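Local atomic coordinates of xyloglucanase (Paenibacillus pabuli, PDB entry 2JEP), a protein that hydrolyses xyloglucan of the plant cell wall, as a family 5 glycoside hydrolase built on a TIM barrel. Residues 109-112 against 113-117; 251-254 against 255-258; 306-309 against 310-314. All coordinates share one frame; numbering follows the deposited sequence.

In the fold
All three contacts are local and lie on the outer layer of the eight-stranded parallel barrel. Contacts 1 and 3 are runs of helix on opposite sides of the chain's centre, their own centres about 34 Å apart; both are partly buried, with I112, V115 and V116 buried in the one and M308 and F312 in the other. Contact 2, a surface turn in the loop leading into strand 259-265, buries only I252 of its touching residues; its nearest atoms are about 7 Å from contact 3. Chemistry follows place: an arginine over a valine in 109-117, an arginine held by carbonyl oxygens in 251-258, and in 306-314 a salt bridge, a Met-aromatic contact and a CH-pi contact.

Contact 1: residues 109-112 against 113-117; sequences LNRI and QQVVD
R111 and V115, one helical turn apart, make the main side-chain contact of this run of helix 106-120. The guanidinium of R111 lies flat over a methyl of V115: CG2 stands 3.4 Å from the guanidinium plane, over its centre, and is 3.5 Å from R111 CZ. The arginine reaches this place by leaving the backbone with CG opposite its own N and then bending at the next bond (chi2 60°), which turns the chain along the helix. R111 NH1 passes 3.9 Å from Q114 CG, the two side chains crossing at about a right angle.

Further apolar contact is slight between I112 and V116, whose CG2 methyls are 4.3 Å apart. More intimate is the approach of V116 CG2 to the carbonyl oxygen I112 O, at 3.3 Å.

The backbone supplies four consecutive i to i+4 hydrogen bonds, from the amides of Q113, Q114, V115 and V116 to the carbonyls of L109, N110, R111 and I112. The V116 N to I112 O bond is 2.9 Å long and nearly straight at 174°.

Polar ends turn to partners beyond the run. R111 NE forms a salt bridge with E62, NH2 bonds to V70 O and NH1 to the hydroxyl of Y118, so all three guanidinium nitrogens are engaged and the group's rotation is probably fixed over V115. N110 OD1 accepts from K167, while Q113 NE2 and D117 OD1 both meet the hydroxyl of Y171.

V115 and V116 rest on I88 of strand 85-88. The run is part of helix 106-120, which links strands 85-88 and 125-128 in a beta-alpha-beta unit of the TIM barrel.

Contact 2: residues 251-254 against 255-258; sequences AIPS and SQKR. With EDO (1,2-ethanediol), chain D.
A water joins S254 to Q256 and K257: it donates to S254 O at 2.7 Å and, weakly, to Q256 O, and accepts from K257 NZ, which also bonds Q315 O. It sits beside a type I beta turn from P253 to Q256, in the loop before strand 259-265, closed by the bond from Q256 N to P253 O at 2.9 Å. This amide hydrogen bond is fairly straight (163°), but the donor stands above the carbonyl plane. Across the turn, the Q256 amide lies beside the proline ring, with Q256 CD 3.7 Å from P253 CG.

That amide is also tied to R258. R258 NH1 donates to Q256 OE1 at 3.1 Å, in the carbonyl plane, and NH1 bonds K257 O as well; a weak bond from NH2 adds to the grip on OE1. Both acceptors of NH1 lie near the guanidinium plane, so these bonds probably fix the rotation of the group.

I252 packs against the arginine chain: I252 CD1 is 3.5 Å from R258 CG, and I252 CG2 sits over one guanidinium face, offset toward the rim. The bend of R258 at chi2 (-67°) brings its chain round to this position. An ethanediol, probably from the crystallisation liquor, takes a hydrogen bond at its O2 from R258 NH2, 3.1 Å away.

Contact 3: residues 306-309 against 310-314; sequences KSMY and DKFVT
Amides of D310, K311 and F312 bond the carbonyls of K306, S307 and M308 in alpha-helical fashion, after which the turn widens to pi type: T314 N reaches Y309 O at 3.1 Å, and V313 N makes a weak bond to M308 O.

On the exposed flank K306 NZ forms a salt bridge with D310 OD2, 2.8 Å away, through the syn lone pair of that oxygen. The lysine chain runs extended and bends only at its last torsion (chi4 -70°), which swings the ammonium toward the carboxylate. The other carboxylate oxygen, D310 OD1, lies at the edge of the Y309 ring, 3.4 Å from CD2.

T314 lies over a face of the same ring: its methyl CG2 makes a CH-pi contact, 4.1 Å from the centroid of the Y309 ring. V313 meets the ring obliquely, with CB 3.6 Å from Y309 CD1. The tyrosine is therefore bordered by a charge at its edge and by aliphatic groups from the next turn.

Toward the barrel, the bend of M308 at chi2 (-68°) puts its sulfur at the edge of the F312 ring, in the ring plane, and the bend at chi3 (-73°) turns methyl CE toward F312 CD2. In this Met-aromatic contact M308 SD is 5.1 Å from the F312 ring centroid. K311 CG stands over one face of the phenyl ring.

M308 and F312 face I261 of strand 259-265 and V319 of strand 319-324, with V235 of helix 231-235 alongside, while Y309 meets the ring of Y354 in the loop ahead of strand 357-362.

Contact 1: residues 109-112 against 113-117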
loop_
_atom_site.group_PDB
_atom_site.type_symbol
_atom_site.label_atom_id
_atom_site.label_comp_id
_atom_site.label_asym_id
_atom_site.label_seq_id
_atom_site.Cartn_x
_atom_site.Cartn_y
_atom_site.Cartn_z
ATOM N N LEU A 109 15.651 -6.881 -10.301
ATOM C CA LEU A 109 15.204 -7.887 -9.360
ATOM C C LEU A 109 16.205 -8.100 -8.230
ATOM O O LEU A 109 15.796 -8.276 -7.080
ATOM C CB LEU A 109 14.906 -9.207 -10.057
ATOM C CG LEU A 109 13.617 -9.335 -10.848
ATOM C CD1 LEU A 109 13.628 -10.691 -11.556
ATOM C CD2 LEU A 109 12.416 -9.141 -9.931
ATOM N N ASN A 110 17.498 -8.073 -8.528
ATOM C CA ASN A 110 18.497 -8.231 -7.464
ATOM C C ASN A 110 18.483 -7.076 -6.483
ATOM O O ASN A 110 18.680 -7.267 -5.286
ATOM C CB ASN A 110 19.898 -8.404 -8.053
ATOM C CG ASN A 110 20.090 -9.754 -8.672
ATOM O OD1 ASN A 110 19.463 -10.725 -8.246
ATOM N ND2 ASN A 110 20.990 -9.835 -9.655
ATOM N N ARG A 111 18.229 -5.876 -6.994
ATOM C CA ARG A 111 18.133 -4.714 -6.104
ATOM C C ARG A 111 16.889 -4.780 -5.218
ATOM O O ARG A 111 16.942 -4.487 -4.015
ATOM C CB ARG A 111 18.152 -3.406 -6.888
ATOM C CG ARG A 111 18.032 -2.155 -6.034
ATOM C CD ARG A 111 19.189 -2.039 -5.023
ATOM N NE ARG A 111 18.942 -0.898 -4.141
ATOM C CZ ARG A 111 19.393 -0.795 -2.898
ATOM N NH1 ARG A 111 20.183 -1.720 -2.371
ATOM N NH2 ARG A 111 19.012 0.229 -2.145
ATOM N N ILE A 112 15.757 -5.128 -5.822
ATOM C CA ILE A 112 14.527 -5.262 -5.040
ATOM C C ILE A 112 14.754 -6.291 -3.933
ATOM O O ILE A 112 14.350 -6.072 -2.768
ATOM C CB ILE A 112 13.344 -5.690 -5.940
ATOM C CG1 ILE A 112 13.062 -4.615 -6.998
ATOM C CG2 ILE A 112 12.105 -6.036 -5.088
ATOM C CD1 ILE A 112 12.303 -5.140 -8.241
ATOM N N GLN A 113 15.402 -7.405 -4.267
ATOM C CA GLN A 113 15.648 -8.426 -3.261
ATOM C C GLN A 113 16.541 -7.906 -2.135
ATOM O O GLN A 113 16.312 -8.209 -0.969
ATOM C CB GLN A 113 16.227 -9.692 -3.890
ATOM C CG GLN A 113 16.694 -10.675 -2.861
ATOM C CD GLN A 113 17.209 -11.921 -3.466
ATOM O OE1 GLN A 113 18.164 -11.891 -4.242
ATOM N NE2 GLN A 113 16.606 -13.031 -3.098
ATOM N N GLN A 114 17.552 -7.111 -2.467
ATOM C CA GLN A 114 18.404 -6.562 -1.427
ATOM C C GLN A 114 17.587 -5.678 -0.461
ATOM O O GLN A 114 17.741 -5.763 0.753
ATOM C CB GLN A 114 19.563 -5.790 -2.061
ATOM C CG GLN A 114 20.667 -5.432 -1.112
ATOM C CD GLN A 114 21.608 -6.583 -0.781
ATOM O OE1 GLN A 114 22.627 -6.388 -0.119
ATOM N NE2 GLN A 114 21.266 -7.786 -1.219
ATOM N N VAL A 115 16.723 -4.835 -1.002
ATOM C CA VAL A 115 15.939 -3.945 -0.174
ATOM C C VAL A 115 14.929 -4.738 0.674
ATOM O O VAL A 115 14.746 -4.452 1.876
ATOM C CB VAL A 115 15.274 -2.865 -1.041
ATOM C CG1 VAL A 115 14.330 -1.964 -0.216
ATOM C CG2 VAL A 115 16.360 -1.998 -1.720
ATOM N N VAL A 116 14.277 -5.731 0.069
ATOM C CA VAL A 116 13.421 -6.636 0.835
ATOM C C VAL A 116 14.208 -7.216 2.006
ATOM O O VAL A 116 13.723 -7.254 3.137
ATOM C CB VAL A 116 12.853 -7.742 -0.054
ATOM C CG1 VAL A 116 12.306 -8.916 0.809
ATOM C CG2 VAL A 116 11.791 -7.182 -0.975
ATOM N N ASP A 117 15.425 -7.696 1.733
ATOM C CA ASP A 117 16.210 -8.304 2.789
ATOM C C ASP A 117 16.543 -7.343 3.933
ATOM O O ASP A 117 16.649 -7.759 5.088
ATOM C CB ASP A 117 17.503 -8.883 2.221
ATOM C CG ASP A 117 17.307 -10.150 1.426
ATOM O OD1 ASP A 117 16.225 -10.764 1.536
ATOM O OD2 ASP A 117 18.310 -10.544 0.758
#

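Contact 2: residues 251-254 against 255-258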
loop_
_atom_site.group_PDB
_atom_site.type_symbol
_atom_site.label_atom_id
_atom_site.label_comp_id
_atom_site.label_asym_id
_atom_site.label_seq_id
_atom_site.Cartn_x
_atom_site.Cartn_y
_atom_site.Cartn_z
ATOM N N ALA A 251 -2.139 -27.400 2.608
ATOM C CA ALA A 251 -1.933 -27.249 4.041
ATOM C C ALA A 251 -2.727 -26.106 4.626
ATOM O O ALA A 251 -2.903 -26.053 5.828
ATOM C CB ALA A 251 -0.480 -27.090 4.356
ATOM N N ILE A 252 -3.217 -25.185 3.791
ATOM C CA ILE A 252 -4.078 -24.118 4.283
ATOM C C ILE A 252 -5.466 -24.728 4.556
ATOM O O ILE A 252 -6.089 -25.317 3.671
ATOM C CB ILE A 252 -4.212 -22.962 3.277
ATOM C CG1 ILE A 252 -2.848 -22.373 2.929
ATOM C CG2 ILE A 252 -5.161 -21.877 3.841
ATOM C CD1 ILE A 252 -2.888 -21.596 1.666
ATOM N N PRO A 253 -5.986 -24.532 5.754
ATOM C CA PRO A 253 -7.312 -25.081 6.024
ATOM C C PRO A 253 -8.378 -24.566 5.074
ATOM O O PRO A 253 -8.379 -23.372 4.784
ATOM C CB PRO A 253 -7.601 -24.599 7.446
ATOM C CG PRO A 253 -6.314 -24.350 8.025
ATOM C CD PRO A 253 -5.429 -23.856 6.930
ATOM N N SER A 254 -9.289 -25.424 4.614
ATOM C CA SER A 254 -10.378 -25.011 3.720
ATOM C C SER A 254 -11.131 -23.785 4.216
ATOM O O SER A 254 -11.562 -22.974 3.417
ATOM C CB SER A 254 -11.418 -26.143 3.477
ATOM O OG SER A 254 -11.196 -26.823 2.264
ATOM N N SER A 255 -11.274 -23.687 5.538
ATOM C CA SER A 255 -12.109 -22.669 6.175
ATOM C C SER A 255 -11.376 -21.339 6.330
ATOM O O SER A 255 -11.969 -20.368 6.795
ATOM C CB SER A 255 -12.535 -23.147 7.561
ATOM O OG SER A 255 -11.385 -23.369 8.355
ATOM N N GLN A 256 -10.084 -21.297 5.971
ATOM C CA GLN A 256 -9.290 -20.057 6.108
ATOM C C GLN A 256 -8.940 -19.476 4.775
ATOM O O GLN A 256 -9.018 -20.155 3.747
ATOM C CB GLN A 256 -7.995 -20.317 6.867
ATOM C CG GLN A 256 -8.224 -20.652 8.339
ATOM C CD GLN A 256 -6.956 -20.837 9.115
ATOM O OE1 GLN A 256 -5.862 -20.513 8.656
ATOM N NE2 GLN A 256 -7.088 -21.420 10.309
ATOM N N LYS A 257 -8.625 -18.171 4.798
ATOM C CA LYS A 257 -8.142 -17.451 3.620
ATOM C C LYS A 257 -6.642 -17.227 3.725
ATOM O O LYS A 257 -6.098 -17.158 4.830
ATOM C CB LYS A 257 -8.819 -16.081 3.505
ATOM C CG LYS A 257 -10.321 -16.069 3.752
ATOM C CD LYS A 257 -11.059 -16.934 2.772
ATOM C CE LYS A 257 -12.572 -16.839 2.958
ATOM N NZ LYS A 257 -13.043 -17.546 4.184
ATOM N N ARG A 258 -5.981 -17.114 2.575
ATOM C CA ARG A 258 -4.622 -16.554 2.550
ATOM C C ARG A 258 -4.581 -15.378 1.575
ATOM O O ARG A 258 -3.583 -15.133 0.871
ATOM C CB ARG A 258 -3.549 -17.599 2.206
ATOM C CG ARG A 258 -3.251 -18.550 3.382
ATOM C CD ARG A 258 -2.582 -17.824 4.540
ATOM N NE ARG A 258 -2.227 -18.722 5.636
ATOM C CZ ARG A 258 -3.098 -19.150 6.554
ATOM N NH1 ARG A 258 -4.370 -18.756 6.581
ATOM N NH2 ARG A 258 -2.686 -20.002 7.474
HETATM C C1 EDO D . -0.215 -22.906 6.353
HETATM O O1 EDO D . 0.752 -22.460 5.391
HETATM C C2 EDO D . 0.325 -22.595 7.751
HETATM O O2 EDO D . 0.124 -21.200 8.062
HETATM O O HOH W 1 -12.082 -20.336 3.250
#

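Contact 3: residues 306-309 against 310-314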
loop_
_atom_site.group_PDB
_atom_site.type_symbol
_atom_site.label_atom_id
_atom_site.label_comp_id
_atom_site.label_asym_id
_atom_site.label_seq_id
_atom_site.Cartn_x
_atom_site.Cartn_y
_atom_site.Cartn_z
ATOM N N LYS A 306 -15.506 0.699 9.563
ATOM C CA LYS A 306 -16.459 -0.346 9.921
ATOM C C LYS A 306 -16.944 -1.069 8.664
ATOM O O LYS A 306 -17.172 -2.279 8.702
ATOM C CB LYS A 306 -17.642 0.206 10.706
ATOM C CG LYS A 306 -18.549 -0.913 11.213
ATOM C CD LYS A 306 -19.601 -0.385 12.170
ATOM C CE LYS A 306 -20.378 -1.525 12.793
ATOM N NZ LYS A 306 -21.262 -2.198 11.800
ATOM N N SER A 307 -17.081 -0.364 7.545
ATOM C CA SER A 307 -17.592 -1.016 6.340
ATOM C C SER A 307 -16.620 -2.076 5.823
ATOM O O SER A 307 -17.055 -3.118 5.314
ATOM C CB SER A 307 -17.963 0.002 5.274
ATOM O OG SER A 307 -16.850 0.557 4.590
ATOM N N MET A 308 -15.309 -1.835 5.962
ATOM C CA MET A 308 -14.324 -2.830 5.565
ATOM C C MET A 308 -14.342 -4.028 6.512
ATOM O O MET A 308 -14.198 -5.177 6.088
ATOM C CB MET A 308 -12.909 -2.215 5.521
ATOM C CG MET A 308 -12.694 -1.215 4.409
ATOM S SD MET A 308 -12.705 -1.953 2.745
ATOM C CE MET A 308 -11.113 -2.827 2.727
ATOM N N TYR A 309 -14.512 -3.767 7.804
ATOM C CA TYR A 309 -14.628 -4.835 8.789
ATOM C C TYR A 309 -15.827 -5.728 8.476
ATOM O O TYR A 309 -15.721 -6.969 8.407
ATOM C CB TYR A 309 -14.739 -4.228 10.191
ATOM C CG TYR A 309 -15.011 -5.270 11.236
ATOM C CD1 TYR A 309 -13.973 -5.987 11.794
ATOM C CD2 TYR A 309 -16.313 -5.527 11.663
ATOM C CE1 TYR A 309 -14.204 -6.949 12.749
ATOM C CE2 TYR A 309 -16.562 -6.517 12.608
ATOM C CZ TYR A 309 -15.510 -7.201 13.152
ATOM O OH TYR A 309 -15.783 -8.192 14.089
ATOM N N ASP A 310 -16.975 -5.093 8.273
ATOM C CA ASP A 310 -18.215 -5.839 8.059
ATOM C C ASP A 310 -18.163 -6.677 6.769
ATOM O O ASP A 310 -18.672 -7.799 6.725
ATOM C CB ASP A 310 -19.385 -4.877 7.981
ATOM C CG ASP A 310 -19.777 -4.285 9.321
ATOM O OD1 ASP A 310 -19.387 -4.806 10.376
ATOM O OD2 ASP A 310 -20.502 -3.271 9.305
ATOM N N LYS A 311 -17.570 -6.139 5.709
ATOM C CA LYS A 311 -17.578 -6.810 4.417
ATOM C C LYS A 311 -16.514 -7.898 4.331
ATOM O O LYS A 311 -16.765 -8.953 3.764
ATOM C CB LYS A 311 -17.405 -5.801 3.277
ATOM C CG LYS A 311 -17.488 -6.390 1.873
ATOM C CD LYS A 311 -18.791 -7.124 1.582
ATOM C CE LYS A 311 -20.014 -6.226 1.671
ATOM N NZ LYS A 311 -21.240 -6.949 1.239
ATOM N N PHE A 312 -15.322 -7.624 4.865
ATOM C CA PHE A 312 -14.165 -8.478 4.636
ATOM C C PHE A 312 -13.632 -9.152 5.874
ATOM O O PHE A 312 -13.440 -10.369 5.870
ATOM C CB PHE A 312 -13.061 -7.699 3.911
ATOM C CG PHE A 312 -13.492 -7.176 2.585
ATOM C CD1 PHE A 312 -13.838 -8.058 1.573
ATOM C CD2 PHE A 312 -13.544 -5.813 2.334
ATOM C CE1 PHE A 312 -14.254 -7.600 0.375
ATOM C CE2 PHE A 312 -13.962 -5.352 1.099
ATOM C CZ PHE A 312 -14.303 -6.251 0.125
ATOM N N VAL A 313 -13.341 -8.394 6.928
ATOM C CA VAL A 313 -12.694 -8.985 8.104
ATOM C C VAL A 313 -13.545 -10.109 8.687
ATOM O O VAL A 313 -13.010 -11.173 9.067
ATOM C CB VAL A 313 -12.364 -7.939 9.199
ATOM C CG1 VAL A 313 -11.704 -8.636 10.415
ATOM C CG2 VAL A 313 -11.408 -6.838 8.649
ATOM N N THR A 314 -14.856 -9.876 8.743
ATOM C CA THR A 314 -15.784 -10.865 9.290
ATOM C C THR A 314 -15.837 -12.141 8.471
ATOM O O THR A 314 -16.368 -13.151 8.957
ATOM C CB THR A 314 -17.235 -10.330 9.358
ATOM O OG1 THR A 314 -17.725 -9.981 8.057
ATOM C CG2 THR A 314 -17.359 -9.169 10.322
#